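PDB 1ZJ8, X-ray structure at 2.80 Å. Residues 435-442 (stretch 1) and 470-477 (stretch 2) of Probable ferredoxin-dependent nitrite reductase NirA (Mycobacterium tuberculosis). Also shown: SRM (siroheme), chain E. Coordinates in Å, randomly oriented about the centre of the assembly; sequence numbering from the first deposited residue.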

# COMPACT_ATOMS: atom_id res chain seq x y z
N LYS A 435 13.51 -5.76 -8.06
CA LYS A 435 14.16 -6.97 -8.57
C LYS A 435 13.19 -8.04 -9.08
O LYS A 435 13.64 -9.01 -9.68
CB LYS A 435 15.04 -7.59 -7.51
CG LYS A 435 16.22 -6.72 -7.05
CD LYS A 435 17.00 -7.41 -5.91
CE LYS A 435 16.05 -7.96 -4.80
NZ LYS A 435 14.99 -6.99 -4.34
N LEU A 436 11.89 -7.86 -8.86
CA LEU A 436 10.90 -8.89 -9.26
C LEU A 436 9.99 -8.49 -10.43
O LEU A 436 9.07 -9.24 -10.78
CB LEU A 436 10.05 -9.29 -8.07
CG LEU A 436 10.85 -9.59 -6.80
CD1 LEU A 436 9.88 -9.96 -5.67
CD2 LEU A 436 11.89 -10.69 -7.03
N SER A 437 10.27 -7.34 -11.05
CA SER A 437 9.46 -6.78 -12.15
C SER A 437 9.89 -7.23 -13.54
O SER A 437 11.07 -7.42 -13.80
CB SER A 437 9.56 -5.24 -12.14
OG SER A 437 10.72 -4.85 -11.39
N PHE A 438 8.91 -7.38 -14.42
CA PHE A 438 9.15 -7.68 -15.83
C PHE A 438 8.95 -6.43 -16.71
O PHE A 438 9.34 -6.41 -17.89
CB PHE A 438 8.25 -8.83 -16.29
CG PHE A 438 8.40 -10.06 -15.46
CD1 PHE A 438 9.63 -10.71 -15.39
CD2 PHE A 438 7.33 -10.54 -14.71
CE1 PHE A 438 9.80 -11.84 -14.60
CE2 PHE A 438 7.49 -11.69 -13.91
CZ PHE A 438 8.73 -12.34 -13.85
N ALA A 439 8.37 -5.38 -16.12
CA ALA A 439 8.07 -4.16 -16.85
C ALA A 439 8.25 -2.90 -16.01
O ALA A 439 8.32 -2.93 -14.76
CB ALA A 439 6.66 -4.20 -17.41
N GLU A 440 8.32 -1.80 -16.75
CA GLU A 440 8.44 -0.48 -16.20
C GLU A 440 7.02 0.07 -15.91
O GLU A 440 6.10 -0.08 -16.70
CB GLU A 440 9.21 0.42 -17.17
CG GLU A 440 9.51 1.79 -16.63
CD GLU A 440 10.17 1.72 -15.26
OE1 GLU A 440 11.34 1.27 -15.23
OE2 GLU A 440 9.52 2.10 -14.23
N THR A 441 6.87 0.70 -14.76
CA THR A 441 5.55 1.11 -14.29
C THR A 441 5.49 2.57 -13.85
O THR A 441 4.68 3.33 -14.38
CB THR A 441 5.11 0.21 -13.10
OG1 THR A 441 6.17 0.14 -12.14
CG2 THR A 441 4.77 -1.18 -13.58
N ARG A 442 6.35 2.97 -12.89
CA ARG A 442 6.25 4.32 -12.35
C ARG A 442 6.67 5.40 -13.35
O ARG A 442 6.06 6.47 -13.38
CB ARG A 442 6.99 4.51 -11.01
CG ARG A 442 6.34 5.69 -10.22
CD ARG A 442 6.91 6.03 -8.85
NE ARG A 442 6.90 4.92 -7.90
CZ ARG A 442 5.82 4.37 -7.35
NH1 ARG A 442 4.61 4.78 -7.67
NH2 ARG A 442 5.95 3.37 -6.50
N ASN A 470 -4.71 0.50 -12.75
CA ASN A 470 -3.56 0.11 -11.91
C ASN A 470 -2.52 -0.67 -12.72
O ASN A 470 -2.84 -1.71 -13.31
CB ASN A 470 -4.02 -0.72 -10.72
CG ASN A 470 -4.92 0.05 -9.77
OD1 ASN A 470 -5.25 1.19 -10.01
ND2 ASN A 470 -5.32 -0.60 -8.69
N ILE A 471 -1.28 -0.16 -12.73
CA ILE A 471 -0.18 -0.76 -13.49
C ILE A 471 0.82 -1.43 -12.55
O ILE A 471 1.53 -0.77 -11.80
CB ILE A 471 0.57 0.30 -14.32
CG1 ILE A 471 -0.40 1.32 -14.94
CG2 ILE A 471 1.41 -0.39 -15.41
CD1 ILE A 471 0.25 2.28 -15.94
N ASN A 472 0.89 -2.75 -12.63
CA ASN A 472 1.80 -3.53 -11.77
C ASN A 472 2.88 -4.18 -12.62
O ASN A 472 2.59 -4.65 -13.73
CB ASN A 472 1.01 -4.58 -11.01
CG ASN A 472 -0.13 -3.98 -10.18
OD1 ASN A 472 -0.08 -4.00 -8.94
ND2 ASN A 472 -1.16 -3.44 -10.85
N GLY A 473 4.12 -4.21 -12.11
CA GLY A 473 5.28 -4.76 -12.85
C GLY A 473 5.49 -6.28 -12.75
O GLY A 473 6.41 -6.82 -13.39
N CYS A 474 4.65 -6.96 -11.97
CA CYS A 474 4.72 -8.42 -11.79
C CYS A 474 3.47 -8.88 -11.02
O CYS A 474 2.65 -8.05 -10.63
CB CYS A 474 6.00 -8.79 -11.03
SG CYS A 474 5.77 -8.77 -9.25
N PRO A 475 3.32 -10.20 -10.81
CA PRO A 475 2.05 -10.73 -10.24
C PRO A 475 1.79 -10.48 -8.75
O PRO A 475 0.65 -10.72 -8.30
CB PRO A 475 2.14 -12.25 -10.53
CG PRO A 475 3.35 -12.44 -11.36
CD PRO A 475 4.26 -11.28 -11.11
N ASN A 476 2.80 -9.99 -8.01
CA ASN A 476 2.66 -9.66 -6.58
C ASN A 476 1.53 -8.65 -6.27
O ASN A 476 1.02 -8.63 -5.16
CB ASN A 476 4.00 -9.14 -5.98
CG ASN A 476 5.08 -10.25 -5.82
OD1 ASN A 476 4.76 -11.39 -5.44
ND2 ASN A 476 6.35 -9.91 -6.07
N SER A 477 1.14 -7.83 -7.25
CA SER A 477 -0.04 -6.95 -7.16
C SER A 477 0.07 -5.82 -6.11
O SER A 477 -0.91 -5.50 -5.44
CB SER A 477 -1.30 -7.80 -6.91
OG SER A 477 -2.45 -7.22 -7.49
FE SRM E . 4.70 -4.66 -1.88
CHA SRM E . 7.26 -6.87 -2.35
CHB SRM E . 6.45 -2.32 -3.54
CHC SRM E . 2.28 -2.53 -1.40
CHD SRM E . 2.41 -7.20 -2.32
NA SRM E . 6.57 -4.55 -2.59
C1A SRM E . 7.52 -5.51 -2.59
C2A SRM E . 8.90 -4.99 -2.86
CMA SRM E . 9.63 -4.78 -1.57
CDA SRM E . 9.65 -5.84 -3.85
CEA SRM E . 10.72 -6.77 -3.38
O3A SRM E . 10.40 -7.69 -2.62
O4A SRM E . 11.90 -6.62 -3.73
C3A SRM E . 8.57 -3.69 -3.51
CAA SRM E . 9.49 -2.57 -3.15
CBA SRM E . 10.56 -2.64 -4.20
CCA SRM E . 11.10 -1.29 -4.51
O1A SRM E . 10.31 -0.32 -4.58
O2A SRM E . 12.34 -1.16 -4.66
C4A SRM E . 7.13 -3.49 -3.19
NB SRM E . 4.50 -2.74 -2.26
C1B SRM E . 5.29 -1.88 -2.90
C2B SRM E . 4.85 -0.44 -2.85
CMB SRM E . 5.97 0.55 -2.67
CDB SRM E . 4.16 -0.14 -4.13
CEB SRM E . 3.64 1.23 -4.35
O3B SRM E . 4.11 2.01 -5.20
O4B SRM E . 2.70 1.58 -3.63
C3B SRM E . 3.87 -0.53 -1.70
CAB SRM E . 4.56 -0.34 -0.38
CBB SRM E . 3.63 0.17 0.68
CCB SRM E . 4.29 0.12 2.03
O1B SRM E . 4.73 1.15 2.55
O2B SRM E . 4.39 -0.93 2.65
C4B SRM E . 3.52 -1.99 -1.77
NC SRM E . 2.78 -4.81 -1.98
C1C SRM E . 1.91 -3.86 -1.57
C2C SRM E . 0.58 -4.23 -1.70
CDC SRM E . -0.65 -3.39 -1.61
CEC SRM E . -1.31 -3.13 -0.31
O3C SRM E . -0.74 -3.46 0.76
O4C SRM E . -2.43 -2.60 -0.37
C3C SRM E . 0.66 -5.55 -2.02
CAC SRM E . -0.60 -6.32 -2.23
CBC SRM E . -1.51 -6.64 -1.05
CCC SRM E . -0.94 -7.83 -0.30
O1C SRM E . 0.12 -7.71 0.37
O2C SRM E . -1.55 -8.92 -0.42
C4C SRM E . 1.98 -5.89 -2.11
ND SRM E . 4.82 -6.68 -1.92
C1D SRM E . 3.79 -7.45 -2.29
C2D SRM E . 4.29 -8.70 -2.70
CAD SRM E . 3.49 -9.99 -2.58
CBD SRM E . 3.63 -10.81 -1.34
CCD SRM E . 2.80 -12.03 -1.06
O1D SRM E . 2.02 -11.96 -0.08
O2D SRM E . 2.88 -13.06 -1.78
C3D SRM E . 5.67 -8.64 -2.56
CDD SRM E . 6.58 -9.83 -2.45
CED SRM E . 6.72 -10.64 -1.18
O3D SRM E . 6.28 -10.24 -0.11
O4D SRM E . 7.29 -11.74 -1.19
C4D SRM E . 5.98 -7.38 -2.07

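Stretch 1 has no regular helix or strand. Stretch 2 begins as the end of a strand, Asn470 to Asn472, and then turns through a type I beta turn from Cys474 to Ser477. The nearest pair of CA atoms is Ser437 CA and Gly473 CA, 4.7 Å apart.

One hydrogen bond joins the stretches. The amide N of Phe438 donates to the O of Gly473 at 2.8 Å, and the angle of 169° makes it nearly straight. Gly473 O also receives a CA-H...O contact from Ser437 CA at 3.3 Å.

Gly473 fits where space is short. A CB on Gly473 would point toward stretch 1 and lie 3.2 Å from both Ala439 O and Ser437 CB. Thr441 CG2 packs against the neighbouring backbone, 3.4 Å from Gly473 N. Thr441 CG2 also lies 3.9 Å from Ile471 CG2, an apolar pairing of two buried residues.

Phe438 supplies the aromatic contact. Its CB points sideways, but the end of the side chain comes nearer to stretch 2. Phe438 CD2 is 4.3 Å from Cys474 CB, and Phe438 CE2 is 4.3 Å from Pro475 CD. Both are van der Waals contacts. Leu436 meets the turn as well: its O is 3.1 Å from Cys474 CB, and its CD1 is 3.6 Å from Asn476 ND2.

Two side-chain hydrogen bonds form within the stretches. Thr441 N donates to Glu440 OE2 at 3.0 Å. Asn476 N donates to Cys474 SG at 3.4 Å, a long distance that suits the large sulfur atom and links two residues of the turn.

Both stretches also touch the siroheme. Arg442 NH2 donates to siroheme O3B at 2.6 Å. Lys435 NZ makes a weak hydrogen bond to siroheme O4A at 3.2 Å. From stretch 2, Asn476 CB approaches siroheme C2D at 3.3 Å.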